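Local structure of sugar-phosphate aldolase (Thermotoga maritima, 1PVT) at residues Y41-N47 against H89-L93; P56-I62 against I79-L85; E153-F158 against D208-L213. The protein is a sugar-phosphate aldolase of the class II aldolase and adducin N-terminal domain family, with an AraD-like alpha/beta fold. All blocks are in the same frame, centred on the assembly; numbering follows the deposited sequence.

Interaction 1: Y41-N47 against H89-L93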
loop_
_atom_site.group_PDB
_atom_site.type_symbol
_atom_site.label_atom_id
_atom_site.label_comp_id
_atom_site.label_asym_id
_atom_site.label_seq_id
_atom_site.Cartn_x
_atom_site.Cartn_y
_atom_site.Cartn_z
ATOM N N TYR A 41 -18.676 -8.150 -16.205
ATOM C CA TYR A 41 -19.050 -8.919 -15.029
ATOM C C TYR A 41 -18.863 -10.397 -15.314
ATOM O O TYR A 41 -19.476 -10.944 -16.235
ATOM C CB TYR A 41 -20.499 -8.635 -14.613
ATOM C CG TYR A 41 -20.584 -8.376 -13.131
ATOM C CD1 TYR A 41 -20.720 -7.073 -12.633
ATOM C CD2 TYR A 41 -20.414 -9.421 -12.216
ATOM C CE1 TYR A 41 -20.678 -6.818 -11.261
ATOM C CE2 TYR A 41 -20.366 -9.180 -10.846
ATOM C CZ TYR A 41 -20.499 -7.880 -10.374
ATOM O OH TYR A 41 -20.444 -7.651 -9.017
ATOM N N GLU A 42 -18.012 -11.041 -14.523
ATOM C CA GLU A 42 -17.725 -12.449 -14.724
ATOM C C GLU A 42 -17.269 -13.163 -13.453
ATOM O O GLU A 42 -16.069 -13.314 -13.226
ATOM C CB GLU A 42 -16.652 -12.570 -15.809
ATOM C CG GLU A 42 -17.115 -12.067 -17.177
ATOM C CD GLU A 42 -15.973 -11.621 -18.087
ATOM O OE1 GLU A 42 -14.992 -12.384 -18.246
ATOM O OE2 GLU A 42 -16.071 -10.506 -18.652
ATOM N N VAL A 43 -18.213 -13.612 -12.629
ATOM C CA VAL A 43 -17.854 -14.309 -11.401
ATOM C C VAL A 43 -17.250 -15.666 -11.721
ATOM O O VAL A 43 -17.920 -16.547 -12.253
ATOM C CB VAL A 43 -19.066 -14.504 -10.494
ATOM C CG1 VAL A 43 -18.660 -15.252 -9.240
ATOM C CG2 VAL A 43 -19.644 -13.157 -10.133
ATOM N N LYS A 44 -15.975 -15.823 -11.391
ATOM C CA LYS A 44 -15.258 -17.059 -11.662
ATOM C C LYS A 44 -15.153 -17.870 -10.383
ATOM O O LYS A 44 -15.126 -19.096 -10.414
ATOM C CB LYS A 44 -13.853 -16.736 -12.187
ATOM C CG LYS A 44 -13.216 -17.777 -13.135
ATOM C CD LYS A 44 -12.945 -19.141 -12.481
ATOM C CE LYS A 44 -14.044 -20.154 -12.806
ATOM N NZ LYS A 44 -14.173 -20.418 -14.271
ATOM N N SER A 45 -15.095 -17.184 -9.251
ATOM C CA SER A 45 -14.979 -17.897 -7.996
ATOM C C SER A 45 -15.514 -17.156 -6.781
ATOM O O SER A 45 -15.599 -15.930 -6.752
ATOM C CB SER A 45 -13.520 -18.286 -7.761
ATOM O OG SER A 45 -13.393 -19.066 -6.591
ATOM N N VAL A 46 -15.882 -17.944 -5.779
ATOM C CA VAL A 46 -16.407 -17.451 -4.514
ATOM C C VAL A 46 -15.481 -17.927 -3.407
ATOM O O VAL A 46 -15.068 -19.091 -3.380
ATOM C CB VAL A 46 -17.814 -18.010 -4.245
ATOM C CG1 VAL A 46 -18.157 -17.895 -2.758
ATOM C CG2 VAL A 46 -18.829 -17.255 -5.087
ATOM N N ASN A 47 -15.162 -17.042 -2.478
ATOM C CA ASN A 47 -14.263 -17.443 -1.422
ATOM C C ASN A 47 -14.669 -16.890 -0.069
ATOM O O ASN A 47 -15.467 -15.946 0.026
ATOM C CB ASN A 47 -12.847 -17.003 -1.790
ATOM C CG ASN A 47 -12.464 -17.411 -3.208
ATOM O OD1 ASN A 47 -11.834 -18.446 -3.420
ATOM N ND2 ASN A 47 -12.867 -16.602 -4.186
ATOM N N HIS A 89 -18.322 -13.993 2.696
ATOM C CA HIS A 89 -17.953 -14.290 1.329
ATOM C C HIS A 89 -17.691 -13.111 0.426
ATOM O O HIS A 89 -18.328 -12.052 0.515
ATOM C CB HIS A 89 -18.998 -15.209 0.704
ATOM C CG HIS A 89 -19.027 -16.572 1.320
ATOM N ND1 HIS A 89 -17.943 -17.425 1.285
ATOM C CD2 HIS A 89 -19.989 -17.215 2.023
ATOM C CE1 HIS A 89 -18.236 -18.535 1.939
ATOM N NE2 HIS A 89 -19.472 -18.434 2.398
ATOM N N TYR A 90 -16.706 -13.327 -0.435
ATOM C CA TYR A 90 -16.290 -12.357 -1.427
ATOM C C TYR A 90 -16.119 -13.197 -2.677
ATOM O O TYR A 90 -15.806 -14.394 -2.586
ATOM C CB TYR A 90 -14.962 -11.709 -1.033
ATOM C CG TYR A 90 -13.739 -12.590 -1.213
ATOM C CD1 TYR A 90 -13.100 -12.691 -2.455
ATOM C CD2 TYR A 90 -13.187 -13.276 -0.132
ATOM C CE1 TYR A 90 -11.936 -13.445 -2.614
ATOM C CE2 TYR A 90 -12.020 -14.034 -0.279
ATOM C CZ TYR A 90 -11.398 -14.112 -1.522
ATOM O OH TYR A 90 -10.227 -14.834 -1.654
ATOM N N GLU A 91 -16.323 -12.584 -3.836
ATOM C CA GLU A 91 -16.203 -13.313 -5.091
ATOM C C GLU A 91 -15.104 -12.783 -6.015
ATOM O O GLU A 91 -14.834 -11.582 -6.058
ATOM C CB GLU A 91 -17.563 -13.312 -5.796
ATOM C CG GLU A 91 -18.271 -11.954 -5.778
ATOM C CD GLU A 91 -19.722 -12.025 -6.262
ATOM O OE1 GLU A 91 -20.319 -10.951 -6.529
ATOM O OE2 GLU A 91 -20.264 -13.153 -6.367
ATOM N N ILE A 92 -14.464 -13.695 -6.738
ATOM C CA ILE A 92 -13.400 -13.333 -7.654
ATOM C C ILE A 92 -13.907 -13.185 -9.081
ATOM O O ILE A 92 -14.433 -14.132 -9.663
ATOM C CB ILE A 92 -12.302 -14.383 -7.647
ATOM C CG1 ILE A 92 -11.689 -14.460 -6.250
ATOM C CG2 ILE A 92 -11.263 -14.050 -8.702
ATOM C CD1 ILE A 92 -10.613 -15.532 -6.105
ATOM N N LEU A 93 -13.744 -11.984 -9.634
ATOM C CA LEU A 93 -14.154 -11.669 -11.007
ATOM C C LEU A 93 -12.980 -11.907 -11.959
ATOM O O LEU A 93 -13.140 -12.531 -13.012
ATOM C CB LEU A 93 -14.613 -10.208 -11.113
ATOM C CG LEU A 93 -16.046 -9.832 -10.708
ATOM C CD1 LEU A 93 -16.341 -10.304 -9.293
ATOM C CD2 LEU A 93 -16.230 -8.318 -10.824
#
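Asn47 lies over one face of the Tyr90 ring, its CB 3.2 Å from CZ of Tyr90. The two residues form an antiparallel hydrogen-bonded pair. Asn47 N donates to Tyr90 O (2.7 Å), and Tyr90 N donates to Asn47 O (2.9 Å). His89 ND1 also donates to Asn47 O (3.1 Å). Val46 and Glu91 form the next, non-hydrogen-bonded pair. Its side chains lie on the other face from Asn47, Tyr90, Ser45 and Ile92. A classic beta bulge follows: Lys44 N and Ser45 N both donate to Ile92 O, at 2.9 and 3.2 Å, while Ile92 N donates to Ser45 O (2.5 Å). The bulge puts an extra residue opposite Ile92. Beyond it, Tyr41 CE2 touches Leu93 CD2 (4.2 Å). Strand 45-49 is an outermost strand of the sheet within this chain. Strand 89-92 lies between it and strand 79-84, where Ile92 packs on Leu82. On the same face Tyr90 meets Phe103 of helix 103-115 edge-to-face.

Interaction 2: P56-I62 against I79-L85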
loop_
_atom_site.group_PDB
_atom_site.type_symbol
_atom_site.label_atom_id
_atom_site.label_comp_id
_atom_site.label_asym_id
_atom_site.label_seq_id
_atom_site.Cartn_x
_atom_site.Cartn_y
_atom_site.Cartn_z
ATOM N N PRO A 56 -19.095 -1.852 4.249
ATOM C CA PRO A 56 -19.910 -1.651 3.042
ATOM C C PRO A 56 -19.520 -2.570 1.882
ATOM O O PRO A 56 -18.569 -3.346 1.970
ATOM C CB PRO A 56 -19.675 -0.178 2.706
ATOM C CG PRO A 56 -19.453 0.442 4.058
ATOM C CD PRO A 56 -18.547 -0.569 4.734
ATOM N N GLU A 57 -20.271 -2.478 0.795
ATOM C CA GLU A 57 -19.999 -3.283 -0.385
ATOM C C GLU A 57 -19.028 -2.507 -1.264
ATOM O O GLU A 57 -19.085 -1.275 -1.304
ATOM C CB GLU A 57 -21.292 -3.524 -1.154
ATOM C CG GLU A 57 -21.076 -4.017 -2.567
ATOM C CD GLU A 57 -22.251 -3.696 -3.469
ATOM O OE1 GLU A 57 -22.664 -2.515 -3.506
ATOM O OE2 GLU A 57 -22.757 -4.618 -4.143
HETATM N N MSE A 58 -18.139 -3.218 -1.960
HETATM C CA MSE A 58 -17.166 -2.576 -2.850
HETATM C C MSE A 58 -16.512 -3.544 -3.821
HETATM O O MSE A 58 -16.648 -4.757 -3.704
HETATM C CB MSE A 58 -16.055 -1.889 -2.046
HETATM C CG MSE A 58 -15.178 -2.861 -1.259
HETATM SE SE MSE A 58 -13.470 -2.151 -0.631
HETATM C CE MSE A 58 -13.985 -1.476 1.110
ATOM N N TYR A 59 -15.804 -2.977 -4.788
ATOM C CA TYR A 59 -15.067 -3.748 -5.779
ATOM C C TYR A 59 -13.634 -3.264 -5.684
ATOM O O TYR A 59 -13.368 -2.072 -5.820
ATOM C CB TYR A 59 -15.559 -3.459 -7.191
ATOM C CG TYR A 59 -16.933 -3.967 -7.509
ATOM C CD1 TYR A 59 -17.135 -5.267 -7.964
ATOM C CD2 TYR A 59 -18.032 -3.123 -7.417
ATOM C CE1 TYR A 59 -18.404 -5.706 -8.333
ATOM C CE2 TYR A 59 -19.297 -3.549 -7.775
ATOM C CZ TYR A 59 -19.484 -4.832 -8.237
ATOM O OH TYR A 59 -20.752 -5.206 -8.623
ATOM N N LEU A 60 -12.703 -4.171 -5.438
ATOM C CA LEU A 60 -11.324 -3.743 -5.365
ATOM C C LEU A 60 -10.368 -4.687 -6.086
ATOM O O LEU A 60 -10.537 -5.918 -6.095
ATOM C CB LEU A 60 -10.880 -3.545 -3.906
ATOM C CG LEU A 60 -10.179 -4.709 -3.196
ATOM C CD1 LEU A 60 -9.299 -4.192 -2.062
ATOM C CD2 LEU A 60 -11.216 -5.692 -2.690
ATOM N N LEU A 61 -9.372 -4.064 -6.712
ATOM C CA LEU A 61 -8.325 -4.744 -7.447
ATOM C C LEU A 61 -7.155 -4.857 -6.491
ATOM O O LEU A 61 -6.737 -3.867 -5.894
ATOM C CB LEU A 61 -7.920 -3.912 -8.669
ATOM C CG LEU A 61 -8.816 -3.964 -9.914
ATOM C CD1 LEU A 61 -8.570 -2.746 -10.798
ATOM C CD2 LEU A 61 -8.551 -5.273 -10.661
ATOM N N ILE A 62 -6.640 -6.064 -6.326
ATOM C CA ILE A 62 -5.514 -6.255 -5.437
ATOM C C ILE A 62 -4.627 -7.348 -5.997
ATOM O O ILE A 62 -5.099 -8.296 -6.614
ATOM C CB ILE A 62 -5.979 -6.641 -4.017
ATOM C CG1 ILE A 62 -4.786 -6.673 -3.059
ATOM C CG2 ILE A 62 -6.633 -8.006 -4.044
ATOM C CD1 ILE A 62 -5.166 -6.904 -1.611
ATOM N N ILE A 79 -3.341 -10.013 -11.060
ATOM C CA ILE A 79 -4.110 -8.966 -10.386
ATOM C C ILE A 79 -5.544 -9.438 -10.201
ATOM O O ILE A 79 -6.168 -9.902 -11.150
ATOM C CB ILE A 79 -4.124 -7.652 -11.201
ATOM C CG1 ILE A 79 -2.700 -7.082 -11.292
ATOM C CG2 ILE A 79 -5.096 -6.651 -10.560
ATOM C CD1 ILE A 79 -2.593 -5.785 -12.069
ATOM N N CYS A 80 -6.064 -9.316 -8.981
ATOM C CA CYS A 80 -7.426 -9.758 -8.687
ATOM C C CYS A 80 -8.459 -8.645 -8.607
ATOM O O CYS A 80 -8.241 -7.607 -7.980
ATOM C CB CYS A 80 -7.463 -10.556 -7.374
ATOM S SG CYS A 80 -6.639 -12.169 -7.405
ATOM N N LEU A 81 -9.581 -8.873 -9.282
ATOM C CA LEU A 81 -10.700 -7.947 -9.248
ATOM C C LEU A 81 -11.653 -8.659 -8.316
ATOM O O LEU A 81 -11.992 -9.819 -8.532
ATOM C CB LEU A 81 -11.368 -7.791 -10.606
ATOM C CG LEU A 81 -12.731 -7.109 -10.442
ATOM C CD1 LEU A 81 -12.565 -5.724 -9.839
ATOM C CD2 LEU A 81 -13.407 -7.013 -11.785
ATOM N N LEU A 82 -12.084 -7.975 -7.274
ATOM C CA LEU A 82 -12.959 -8.619 -6.324
ATOM C C LEU A 82 -14.172 -7.802 -5.976
ATOM O O LEU A 82 -14.154 -6.571 -6.037
ATOM C CB LEU A 82 -12.191 -8.898 -5.045
ATOM C CG LEU A 82 -10.860 -9.612 -5.217
ATOM C CD1 LEU A 82 -10.155 -9.613 -3.876
ATOM C CD2 LEU A 82 -11.076 -11.033 -5.748
ATOM N N HIS A 83 -15.235 -8.501 -5.610
ATOM C CA HIS A 83 -16.446 -7.837 -5.183
ATOM C C HIS A 83 -16.533 -8.181 -3.699
ATOM O O HIS A 83 -16.623 -9.360 -3.319
ATOM C CB HIS A 83 -17.664 -8.357 -5.947
ATOM C CG HIS A 83 -18.925 -7.607 -5.645
ATOM N ND1 HIS A 83 -18.977 -6.229 -5.591
ATOM C CD2 HIS A 83 -20.180 -8.041 -5.377
ATOM C CE1 HIS A 83 -20.208 -5.847 -5.302
ATOM N NE2 HIS A 83 -20.958 -6.926 -5.166
ATOM N N VAL A 84 -16.462 -7.144 -2.869
ATOM C CA VAL A 84 -16.506 -7.309 -1.427
ATOM C C VAL A 84 -17.923 -7.151 -0.889
ATOM O O VAL A 84 -18.493 -6.049 -0.850
ATOM C CB VAL A 84 -15.550 -6.312 -0.737
ATOM C CG1 VAL A 84 -15.633 -6.451 0.767
ATOM C CG2 VAL A 84 -14.124 -6.579 -1.193
ATOM N N LEU A 85 -18.484 -8.289 -0.492
ATOM C CA LEU A 85 -19.828 -8.352 0.048
ATOM C C LEU A 85 -19.777 -8.717 1.501
ATOM O O LEU A 85 -19.098 -9.674 1.892
ATOM C CB LEU A 85 -20.658 -9.397 -0.688
ATOM C CG LEU A 85 -21.024 -8.970 -2.105
ATOM C CD1 LEU A 85 -21.681 -10.131 -2.810
ATOM C CD2 LEU A 85 -21.929 -7.733 -2.060
#
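Backbone hydrogen bonds set the register. Strands 58-62 and 79-84 run antiparallel, and three hydrogen-bonded pairs each give two bonds. Met58 N donates to Val84 O (3.1 Å) and Val84 N to Met58 O (2.5 Å). Leu60 N donates to Leu82 O (2.9 Å) and Leu82 N to Leu60 O (2.8 Å). Ile62 N donates to Cys80 O and Cys80 N to Ile62 O, both at 2.8 Å. CA-H...O contacts lie between them, such as Leu61 CA to Cys80 O at 2.9 Å.

Apolar contacts cover both faces. On one, Met58, a selenomethionine, brings CG to 3.5 Å from Val84 CB. Leu60 CD2 reaches Val84 CG2 (3.4 Å), and Ile62 CG2 reaches Leu82 CD1 (3.9 Å). Helix 103-115 covers this face through His106 and His110. On the other face Leu61 CD2 meets Leu81 CB (3.8 Å) and Ile79 CG2 (3.7 Å). Helix 2-19 packs there against Leu61, Ile79 and Leu81.

The aromatic contact lies on the Leu61 face. Tyr59 and His83 form an offset stack, with ring centroids 3.9 Å apart and planes at 27°. Tyr59 OH is hydrogen-bonded to Tyr41 OH.

Glu57, just before strand 58-62, is the charged residue of the contact. OE1 of Glu57 makes a salt bridge to Arg37, and OE2 of Glu57 is 3.1 Å from His83 CE1.

The pairing joins two inner strands of a sheet with helices on both faces. This layered alpha/beta/alpha architecture is characteristic of the AraD-like aldolase fold.

Interaction 3: E153-F158 against D208-L213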
loop_
_atom_site.group_PDB
_atom_site.type_symbol
_atom_site.label_atom_id
_atom_site.label_comp_id
_atom_site.label_asym_id
_atom_site.label_seq_id
_atom_site.Cartn_x
_atom_site.Cartn_y
_atom_site.Cartn_z
ATOM N N GLU A 153 9.746 18.634 -1.241
ATOM C CA GLU A 153 9.033 17.482 -1.775
ATOM C C GLU A 153 8.221 16.665 -0.767
ATOM O O GLU A 153 7.111 16.237 -1.074
ATOM C CB GLU A 153 10.023 16.560 -2.492
ATOM C CG GLU A 153 10.270 16.913 -3.957
ATOM C CD GLU A 153 9.427 16.069 -4.908
ATOM O OE1 GLU A 153 9.803 14.895 -5.153
ATOM O OE2 GLU A 153 8.387 16.574 -5.399
ATOM N N VAL A 154 8.757 16.438 0.427
ATOM C CA VAL A 154 8.036 15.649 1.421
ATOM C C VAL A 154 6.823 16.378 1.979
ATOM O O VAL A 154 5.698 15.878 1.931
ATOM C CB VAL A 154 8.929 15.293 2.598
ATOM C CG1 VAL A 154 8.264 14.212 3.433
ATOM C CG2 VAL A 154 10.281 14.856 2.103
ATOM N N LEU A 155 7.085 17.563 2.522
ATOM C CA LEU A 155 6.078 18.442 3.119
ATOM C C LEU A 155 4.798 18.468 2.283
ATOM O O LEU A 155 3.700 18.236 2.789
ATOM C CB LEU A 155 6.661 19.859 3.229
ATOM C CG LEU A 155 8.193 19.935 3.400
ATOM C CD1 LEU A 155 8.673 21.386 3.440
ATOM C CD2 LEU A 155 8.594 19.209 4.671
ATOM N N ILE A 156 4.966 18.756 0.998
ATOM C CA ILE A 156 3.871 18.818 0.038
ATOM C C ILE A 156 3.046 17.537 0.021
ATOM O O ILE A 156 1.839 17.566 0.228
ATOM C CB ILE A 156 4.406 19.049 -1.396
ATOM C CG1 ILE A 156 5.149 20.385 -1.473
ATOM C CG2 ILE A 156 3.258 18.988 -2.400
ATOM C CD1 ILE A 156 5.879 20.606 -2.786
ATOM N N PHE A 157 3.696 16.412 -0.241
ATOM C CA PHE A 157 2.981 15.152 -0.293
ATOM C C PHE A 157 2.547 14.676 1.092
ATOM O O PHE A 157 1.651 13.834 1.219
ATOM C CB PHE A 157 3.843 14.087 -0.976
ATOM C CG PHE A 157 4.068 14.329 -2.446
ATOM C CD1 PHE A 157 4.810 15.425 -2.883
ATOM C CD2 PHE A 157 3.556 13.445 -3.397
ATOM C CE1 PHE A 157 5.046 15.634 -4.249
ATOM C CE2 PHE A 157 3.787 13.646 -4.766
ATOM C CZ PHE A 157 4.533 14.742 -5.192
ATOM N N PHE A 158 3.178 15.210 2.132
ATOM C CA PHE A 158 2.821 14.825 3.494
ATOM C C PHE A 158 2.712 16.055 4.343
ATOM O O PHE A 158 3.574 16.326 5.183
ATOM C CB PHE A 158 3.863 13.895 4.084
ATOM C CG PHE A 158 4.232 12.793 3.173
ATOM C CD1 PHE A 158 5.241 12.965 2.237
ATOM C CD2 PHE A 158 3.525 11.605 3.193
ATOM C CE1 PHE A 158 5.538 11.965 1.328
ATOM C CE2 PHE A 158 3.813 10.600 2.291
ATOM C CZ PHE A 158 4.822 10.779 1.354
ATOM N N ASP A 208 4.045 7.599 -6.070
ATOM C CA ASP A 208 4.794 8.844 -5.963
ATOM C C ASP A 208 5.230 9.152 -4.532
ATOM O O ASP A 208 6.284 9.745 -4.310
ATOM C CB ASP A 208 3.954 10.007 -6.490
ATOM C CG ASP A 208 4.177 10.260 -7.957
ATOM O OD1 ASP A 208 4.482 9.287 -8.675
ATOM O OD2 ASP A 208 4.037 11.422 -8.390
ATOM N N ARG A 209 4.422 8.768 -3.556
ATOM C CA ARG A 209 4.781 9.039 -2.175
ATOM C C ARG A 209 5.835 8.054 -1.674
ATOM O O ARG A 209 6.635 8.390 -0.809
ATOM C CB ARG A 209 3.541 8.999 -1.295
ATOM C CG ARG A 209 2.463 10.005 -1.683
ATOM C CD ARG A 209 1.338 9.919 -0.665
ATOM N NE ARG A 209 0.004 10.185 -1.201
ATOM C CZ ARG A 209 -0.558 11.382 -1.253
ATOM N NH1 ARG A 209 0.095 12.444 -0.806
ATOM N NH2 ARG A 209 -1.787 11.503 -1.728
ATOM N N VAL A 210 5.832 6.837 -2.206
ATOM C CA VAL A 210 6.832 5.860 -1.816
ATOM C C VAL A 210 8.163 6.434 -2.265
ATOM O O VAL A 210 9.065 6.641 -1.457
ATOM C CB VAL A 210 6.619 4.532 -2.521
ATOM C CG1 VAL A 210 7.782 3.618 -2.245
ATOM C CG2 VAL A 210 5.344 3.905 -2.043
ATOM N N GLU A 211 8.275 6.705 -3.564
ATOM C CA GLU A 211 9.492 7.276 -4.139
ATOM C C GLU A 211 10.031 8.387 -3.261
ATOM O O GLU A 211 11.155 8.319 -2.765
ATOM C CB GLU A 211 9.209 7.848 -5.518
ATOM C CG GLU A 211 9.515 6.920 -6.638
ATOM C CD GLU A 211 9.509 7.638 -7.963
ATOM O OE1 GLU A 211 9.988 7.054 -8.959
ATOM O OE2 GLU A 211 9.019 8.790 -8.013
ATOM N N ILE A 212 9.213 9.415 -3.070
ATOM C CA ILE A 212 9.593 10.564 -2.256
ATOM C C ILE A 212 10.051 10.165 -0.852
ATOM O O ILE A 212 11.118 10.586 -0.415
ATOM C CB ILE A 212 8.436 11.603 -2.210
ATOM C CG1 ILE A 212 8.271 12.205 -3.609
ATOM C CG2 ILE A 212 8.734 12.707 -1.210
ATOM C CD1 ILE A 212 7.085 13.099 -3.767
ATOM N N LEU A 213 9.273 9.354 -0.144
ATOM C CA LEU A 213 9.701 8.932 1.178
ATOM C C LEU A 213 11.079 8.298 1.088
ATOM O O LEU A 213 11.969 8.590 1.887
ATOM C CB LEU A 213 8.725 7.927 1.772
ATOM C CG LEU A 213 7.493 8.549 2.427
ATOM C CD1 LEU A 213 6.762 7.476 3.223
ATOM C CD2 LEU A 213 7.909 9.695 3.356
#
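Glu153 points its CA-CB bond toward the other helix, and its OE1 lies 3.5 Å from Ile212 CG1. One residue on, Val154 faces sideways and touches the same isoleucine, CG2 to CG2 at 4.2 Å. The next contact comes from Phe157, which points its CA-CB bond toward segment 208-213. Its ring has Ile212 over one face in a CH-pi contact. The ring edge meets Arg209, with CD2 of Phe157 4.0 Å from CG of Arg209. Arg209 NH2 forms salt bridges with Glu205 and Asp187. Phe158 is the first residue to leave helical geometry, and Phe158 N still donates to Val154 O (2.6 Å). Its ring has Leu213 CD2 over one face, 4.1 Å from the centroid, in another CH-pi contact. CZ of Phe158 also lies 3.4 Å from Arg209 CB. Phe158 and Leu213 both touch Ala188 of strand 188-191. The axes of segments 153-157 and 208-213 approach to 9.9 Å, with 146° between their N-to-C directions. The two helices pack in a roughly antiparallel sense, with an aromatic and aliphatic core. The contact joins the end of the short helix 152-157 to the long helix 203-224 beside the sheet of this alpha/beta fold.

How the interactions relate
Following the chain from the N terminus, segment 41-47 comes first and 56-62 second. Interaction 2 closes when 79-85 returns beside 56-62. Interaction 1 closes next, when 89-93 pairs with 41-47, so the shorter loop sits wholly within the longer one. Strands 79-84 and 89-92 are consecutive and adjacent, which merges both contacts into one sheet region. Leu93 N and Leu81 O, 3.0 Å apart, probably form a hydrogen bond between them. Interaction 3 follows in series, opening at 153-158 and closing at 208-213. It joins helix 152-157 to helix 203-224 on the opposite side of the chain's centre. Its centre is about 36 Å from that of interaction 1 and 27 Å from that of interaction 2.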